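Local coordinates for period circadian protein homolog 2 (Mus musculus, PDB 3GDI) that probably works as a transcriptional regulator of the mammalian circadian clock, with tandem PAS domains that mediate interactions between clock proteins, at residues L211-H216 with Q294-Q299; K217-A222 with R257-I262. All blocks are in the same frame, centred on the assembly; numbering follows the deposited sequence.

Interaction 1: residues L211-H216 with Q294-Q299; sequences LMLAIH and QELTEQ
Met212 O, on the residue just before Leu213, is gripped twice by His216: the backbone His216 N supplies the helical bond, and the imidazole His216 ND1 adds one of 2.7 Å, nearly straight at 170°. The two donors reach the oxygen from opposite faces of its carbonyl plane, ND1 tilted 34° out of it, while the oxygen lies at the ring edge, in the ring plane. This bond within helix 209-221 fixes the rotation of the imidazole, whose NE2 is hydrogen-bonded to His171 NE2. Between helices 209-221 and 291-303 the meeting itself is sparse and carried by Leu213, Leu296 and Gln299. The helices come near at Leu213 and Leu296, with the CA atoms of these two residues 7.4 Å apart. At the root of its side chain, Leu213 CB meets Leu296 CD1 at 4.0 Å. Farther out, CG of Leu213 stands anti to the backbone N (chi1 -179°), which carries both methyls out to the carboxamide of Gln299. That side chain, extended beyond CG, crosses the leucine at about a right angle and lays its carboxamide against the two methyls, though the model brings them too close together and the exact setting there is doubtful. If an alanine stood at Leu213, the methyls would be gone, and the carboxamide of Gln299 and the side chain of Ile300 would probably lose the packing they find there. Around this patch, Met212 and Leu213 both touch Ile300 in helix 291-303, Met212 and Leu296 both touch Leu201 of helix 200-203, and Leu211 and Ile215 lean on strand 227-235, so that helix 209-221 touches this edge strand on one side and meets the C-terminal helix on another.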
loop_
_atom_site.group_PDB
_atom_site.type_symbol
_atom_site.label_atom_id
_atom_site.label_comp_id
_atom_site.label_asym_id
_atom_site.label_seq_id
_atom_site.Cartn_x
_atom_site.Cartn_y
_atom_site.Cartn_z
ATOM N N LEU A 211 15.560 21.264 -2.534
ATOM C CA LEU A 211 14.843 21.845 -1.404
ATOM C C LEU A 211 14.334 20.739 -0.493
ATOM O O LEU A 211 14.260 20.914 0.720
ATOM C CB LEU A 211 13.651 22.686 -1.876
ATOM C CG LEU A 211 13.877 24.080 -2.474
ATOM C CD1 LEU A 211 14.844 24.011 -3.652
ATOM C CD2 LEU A 211 12.528 24.651 -2.917
ATOM N N MET A 212 13.978 19.603 -1.086
ATOM C CA MET A 212 13.464 18.483 -0.313
ATOM C C MET A 212 14.422 18.032 0.774
ATOM O O MET A 212 13.995 17.571 1.832
ATOM C CB MET A 212 13.122 17.301 -1.224
ATOM C CG MET A 212 11.826 17.469 -1.962
ATOM S SD MET A 212 10.458 17.914 -0.844
ATOM C CE MET A 212 9.870 16.329 -0.404
ATOM N N LEU A 213 15.718 18.176 0.521
ATOM C CA LEU A 213 16.713 17.774 1.505
ATOM C C LEU A 213 16.580 18.602 2.777
ATOM O O LEU A 213 16.644 18.065 3.884
ATOM C CB LEU A 213 18.119 17.939 0.938
ATOM C CG LEU A 213 19.226 17.514 1.898
ATOM C CD1 LEU A 213 19.114 16.022 2.177
ATOM C CD2 LEU A 213 20.576 17.848 1.286
ATOM N N ALA A 214 16.391 19.909 2.615
ATOM C CA ALA A 214 16.253 20.812 3.748
ATOM C C ALA A 214 14.903 20.627 4.411
ATOM O O ALA A 214 14.755 20.788 5.618
ATOM C CB ALA A 214 16.412 22.256 3.293
ATOM N N ILE A 215 13.904 20.285 3.617
ATOM C CA ILE A 215 12.586 20.095 4.173
ATOM C C ILE A 215 12.586 18.903 5.111
ATOM O O ILE A 215 12.027 18.970 6.197
ATOM C CB ILE A 215 11.551 19.912 3.056
ATOM C CG1 ILE A 215 11.360 21.249 2.343
ATOM C CG2 ILE A 215 10.239 19.421 3.622
ATOM C CD1 ILE A 215 10.746 21.134 0.954
ATOM N N HIS A 216 13.225 17.809 4.717
ATOM C CA HIS A 216 13.228 16.660 5.605
ATOM C C HIS A 216 14.035 16.910 6.874
ATOM O O HIS A 216 13.656 16.447 7.948
ATOM C CB HIS A 216 13.694 15.406 4.866
ATOM C CG HIS A 216 12.699 14.915 3.864
ATOM N ND1 HIS A 216 12.445 15.577 2.683
ATOM C CD2 HIS A 216 11.820 13.888 3.913
ATOM C CE1 HIS A 216 11.450 14.984 2.050
ATOM N NE2 HIS A 216 11.050 13.956 2.777
ATOM N N GLN A 294 17.989 9.661 -7.761
ATOM C CA GLN A 294 18.444 8.509 -6.991
ATOM C C GLN A 294 19.354 8.992 -5.865
ATOM O O GLN A 294 19.176 8.633 -4.704
ATOM C CB GLN A 294 19.220 7.543 -7.885
ATOM C CG GLN A 294 18.441 7.027 -9.086
ATOM C CD GLN A 294 19.300 6.180 -10.012
ATOM O OE1 GLN A 294 18.833 5.690 -11.042
ATOM N NE2 GLN A 294 20.566 6.003 -9.645
ATOM N N GLU A 295 20.325 9.815 -6.232
ATOM C CA GLU A 295 21.289 10.373 -5.293
ATOM C C GLU A 295 20.634 11.099 -4.124
ATOM O O GLU A 295 20.932 10.825 -2.958
ATOM C CB GLU A 295 22.213 11.356 -6.023
ATOM C CG GLU A 295 23.142 12.146 -5.101
ATOM C CD GLU A 295 23.641 13.446 -5.729
ATOM O OE1 GLU A 295 24.414 14.172 -5.060
ATOM O OE2 GLU A 295 23.257 13.743 -6.884
ATOM N N LEU A 296 19.755 12.042 -4.447
ATOM C CA LEU A 296 19.066 12.842 -3.443
ATOM C C LEU A 296 18.133 11.982 -2.588
ATOM O O LEU A 296 17.954 12.232 -1.397
ATOM C CB LEU A 296 18.275 13.955 -4.135
ATOM C CG LEU A 296 18.322 15.351 -3.512
ATOM C CD1 LEU A 296 17.866 15.293 -2.066
ATOM C CD2 LEU A 296 19.735 15.895 -3.593
ATOM N N THR A 297 17.548 10.964 -3.211
ATOM C CA THR A 297 16.640 10.066 -2.528
ATOM C C THR A 297 17.357 9.295 -1.426
ATOM O O THR A 297 16.985 9.389 -0.261
ATOM C CB THR A 297 15.991 9.082 -3.536
ATOM O OG1 THR A 297 15.030 9.783 -4.335
ATOM C CG2 THR A 297 15.306 7.936 -2.819
ATOM N N GLU A 298 18.394 8.546 -1.777
ATOM C CA GLU A 298 19.109 7.767 -0.769
ATOM C C GLU A 298 19.686 8.671 0.319
ATOM O O GLU A 298 19.862 8.259 1.468
ATOM C CB GLU A 298 20.220 6.932 -1.423
ATOM C CG GLU A 298 20.910 5.950 -0.471
ATOM C CD GLU A 298 21.641 4.821 -1.203
ATOM O OE1 GLU A 298 22.418 5.113 -2.146
ATOM O OE2 GLU A 298 21.444 3.640 -0.828
ATOM N N GLN A 299 19.958 9.913 -0.055
ATOM C CA GLN A 299 20.514 10.900 0.859
ATOM C C GLN A 299 19.485 11.261 1.927
ATOM O O GLN A 299 19.820 11.457 3.094
ATOM C CB GLN A 299 20.905 12.140 0.061
ATOM C CG GLN A 299 21.837 13.095 0.755
ATOM C CD GLN A 299 22.143 14.306 -0.109
ATOM O OE1 GLN A 299 22.421 14.175 -1.309
ATOM N NE2 GLN A 299 22.097 15.495 0.493
#

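Interaction 2: residues K217-A222 with R257-I262; sequences KKILQA and RKISFI
Ile219 and Ile262 interlock by their branches: Ile219 CD1 meets Ile262 CG2 at 3.6 Å, and Ile219 CG2 meets Ile262 CD1 at 3.9 Å. The Ile219 chain runs out straight (chi2 179°), whereas that of Ile262 folds over (chi2 -77°), turning its CD1 to Ile219 CG2. Ile259 repeats the straight shape of Ile219 (chi2 -170°) and crosses it at about a right angle. Its terminal methyl lodges between two side chains of the helix: Ile259 CD1 is 3.8 Å from Leu220 CB and 4.1 Å from Ile219 CG2. Leu220 touches through this CB. The axes of helix 217-221 and strand 259-262 come within 10.9 Å of each other. Two residues that face the same helix stand three apart on the strand because Ser260 and Phe261 together oppose Phe251 in a classic beta bulge. Phe261 stacks on Phe261 of the second subunit, and Ile219 is further packed by Phe227, Trp248 and Ser250. Such helix-on-sheet packing is characteristic of the PAS fold, whose antiparallel sheet of order 2-1-5-4-3 carries its helices on one face.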
loop_
_atom_site.group_PDB
_atom_site.type_symbol
_atom_site.label_atom_id
_atom_site.label_comp_id
_atom_site.label_asym_id
_atom_site.label_seq_id
_atom_site.Cartn_x
_atom_site.Cartn_y
_atom_site.Cartn_z
ATOM N N LYS A 217 15.123 17.666 6.758
ATOM C CA LYS A 217 15.938 17.993 7.925
ATOM C C LYS A 217 15.082 18.733 8.949
ATOM O O LYS A 217 15.164 18.464 10.147
ATOM C CB LYS A 217 17.132 18.861 7.529
ATOM C CG LYS A 217 18.108 18.147 6.628
ATOM C CD LYS A 217 19.476 18.802 6.637
ATOM C CE LYS A 217 20.505 17.892 5.967
ATOM N NZ LYS A 217 21.862 18.499 5.941
ATOM N N LYS A 218 14.256 19.662 8.480
ATOM C CA LYS A 218 13.400 20.394 9.395
ATOM C C LYS A 218 12.303 19.481 9.930
ATOM O O LYS A 218 11.890 19.612 11.081
ATOM C CB LYS A 218 12.761 21.605 8.711
ATOM C CG LYS A 218 13.758 22.634 8.208
ATOM C CD LYS A 218 13.050 23.898 7.699
ATOM C CE LYS A 218 14.024 24.887 7.035
ATOM N NZ LYS A 218 15.103 25.355 7.954
ATOM N N ILE A 219 11.833 18.553 9.101
ATOM C CA ILE A 219 10.767 17.652 9.525
ATOM C C ILE A 219 11.137 16.793 10.724
ATOM O O ILE A 219 10.376 16.713 11.681
ATOM C CB ILE A 219 10.317 16.713 8.386
ATOM C CG1 ILE A 219 9.576 17.511 7.312
ATOM C CG2 ILE A 219 9.421 15.619 8.938
ATOM C CD1 ILE A 219 9.118 16.665 6.143
ATOM N N LEU A 220 12.291 16.140 10.692
ATOM C CA LEU A 220 12.629 15.309 11.830
ATOM C C LEU A 220 13.080 16.201 12.976
ATOM O O LEU A 220 12.987 15.826 14.145
ATOM C CB LEU A 220 13.697 14.264 11.469
ATOM C CG LEU A 220 15.183 14.612 11.476
ATOM C CD1 LEU A 220 15.986 13.333 11.258
ATOM C CD2 LEU A 220 15.480 15.642 10.407
ATOM N N GLN A 221 13.542 17.397 12.635
ATOM C CA GLN A 221 13.971 18.355 13.641
ATOM C C GLN A 221 12.726 18.865 14.372
ATOM O O GLN A 221 12.739 19.064 15.583
ATOM C CB GLN A 221 14.704 19.518 12.967
ATOM C CG GLN A 221 15.066 20.674 13.887
ATOM C CD GLN A 221 15.488 21.930 13.121
ATOM O OE1 GLN A 221 15.706 22.991 13.716
ATOM N NE2 GLN A 221 15.602 21.813 11.798
ATOM N N ALA A 222 11.646 19.060 13.624
ATOM C CA ALA A 222 10.392 19.543 14.186
ATOM C C ALA A 222 9.711 18.476 15.034
ATOM O O ALA A 222 8.709 18.745 15.702
ATOM C CB ALA A 222 9.460 19.990 13.066
ATOM N N ARG A 257 11.193 5.469 17.929
ATOM C CA ARG A 257 11.522 6.873 17.774
ATOM C C ARG A 257 11.924 7.217 16.340
ATOM O O ARG A 257 12.354 8.332 16.059
ATOM C CB ARG A 257 12.635 7.252 18.748
ATOM C CG ARG A 257 12.131 7.633 20.136
ATOM C CD ARG A 257 11.558 9.049 20.104
ATOM N NE ARG A 257 10.098 9.072 20.116
ATOM C CZ ARG A 257 9.361 10.091 19.689
ATOM N NH1 ARG A 257 9.933 11.185 19.198
ATOM N NH2 ARG A 257 8.039 10.022 19.778
ATOM N N LYS A 258 11.782 6.261 15.428
ATOM C CA LYS A 258 12.117 6.512 14.033
ATOM C C LYS A 258 10.868 6.915 13.271
ATOM O O LYS A 258 9.767 6.423 13.548
ATOM C CB LYS A 258 12.705 5.272 13.370
ATOM C CG LYS A 258 14.088 4.898 13.830
ATOM C CD LYS A 258 14.577 3.668 13.078
ATOM C CE LYS A 258 15.820 3.091 13.729
ATOM N NZ LYS A 258 16.868 4.134 13.934
ATOM N N ILE A 259 11.051 7.822 12.318
ATOM C CA ILE A 259 9.966 8.308 11.481
ATOM C C ILE A 259 9.483 7.167 10.589
ATOM O O ILE A 259 10.301 6.505 9.943
ATOM C CB ILE A 259 10.453 9.501 10.599
ATOM C CG1 ILE A 259 10.446 10.783 11.434
ATOM C CG2 ILE A 259 9.601 9.624 9.332
ATOM C CD1 ILE A 259 10.658 12.061 10.633
ATOM N N SER A 260 8.163 6.935 10.573
ATOM C CA SER A 260 7.550 5.890 9.751
ATOM C C SER A 260 6.931 6.451 8.462
ATOM O O SER A 260 6.941 5.780 7.427
ATOM C CB SER A 260 6.464 5.156 10.529
ATOM O OG SER A 260 6.979 4.534 11.684
ATOM N N PHE A 261 6.378 7.663 8.531
ATOM C CA PHE A 261 5.771 8.314 7.369
ATOM C C PHE A 261 6.002 9.823 7.406
ATOM O O PHE A 261 6.180 10.405 8.466
ATOM C CB PHE A 261 4.248 8.136 7.335
ATOM C CG PHE A 261 3.784 6.724 7.359
ATOM C CD1 PHE A 261 3.438 6.116 8.559
ATOM C CD2 PHE A 261 3.649 6.007 6.170
ATOM C CE1 PHE A 261 2.960 4.818 8.584
ATOM C CE2 PHE A 261 3.168 4.698 6.177
ATOM C CZ PHE A 261 2.823 4.099 7.383
ATOM N N ILE A 262 5.964 10.449 6.236
ATOM C CA ILE A 262 6.094 11.896 6.120
ATOM C C ILE A 262 4.760 12.272 5.502
ATOM O O ILE A 262 4.403 11.708 4.472
ATOM C CB ILE A 262 7.179 12.303 5.117
ATOM C CG1 ILE A 262 8.543 11.738 5.537
ATOM C CG2 ILE A 262 7.213 13.824 4.998
ATOM C CD1 ILE A 262 9.195 12.499 6.677
#

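Both interactions draw on helix 209-221, its earlier part in interaction 1 and its last turn or so in interaction 2, with centres about 13 Å apart. Interaction 1 joins the helix to helix 291-303 at the surface, where a leucine-leucine touch is flanked by an amide; interaction 2 presses it on strand 259-268, mostly buried and made of branched aliphatic groups alone. The two meet through His216 CD2 and Ile262 CD1, 4.1 Å apart, so the hydrogen-bonded imidazole borders the isoleucine cluster. Along the chain interaction 2 is nested inside the loop closed by interaction 1, and strand 259-268 leads on to helix 291-303, the next regular element.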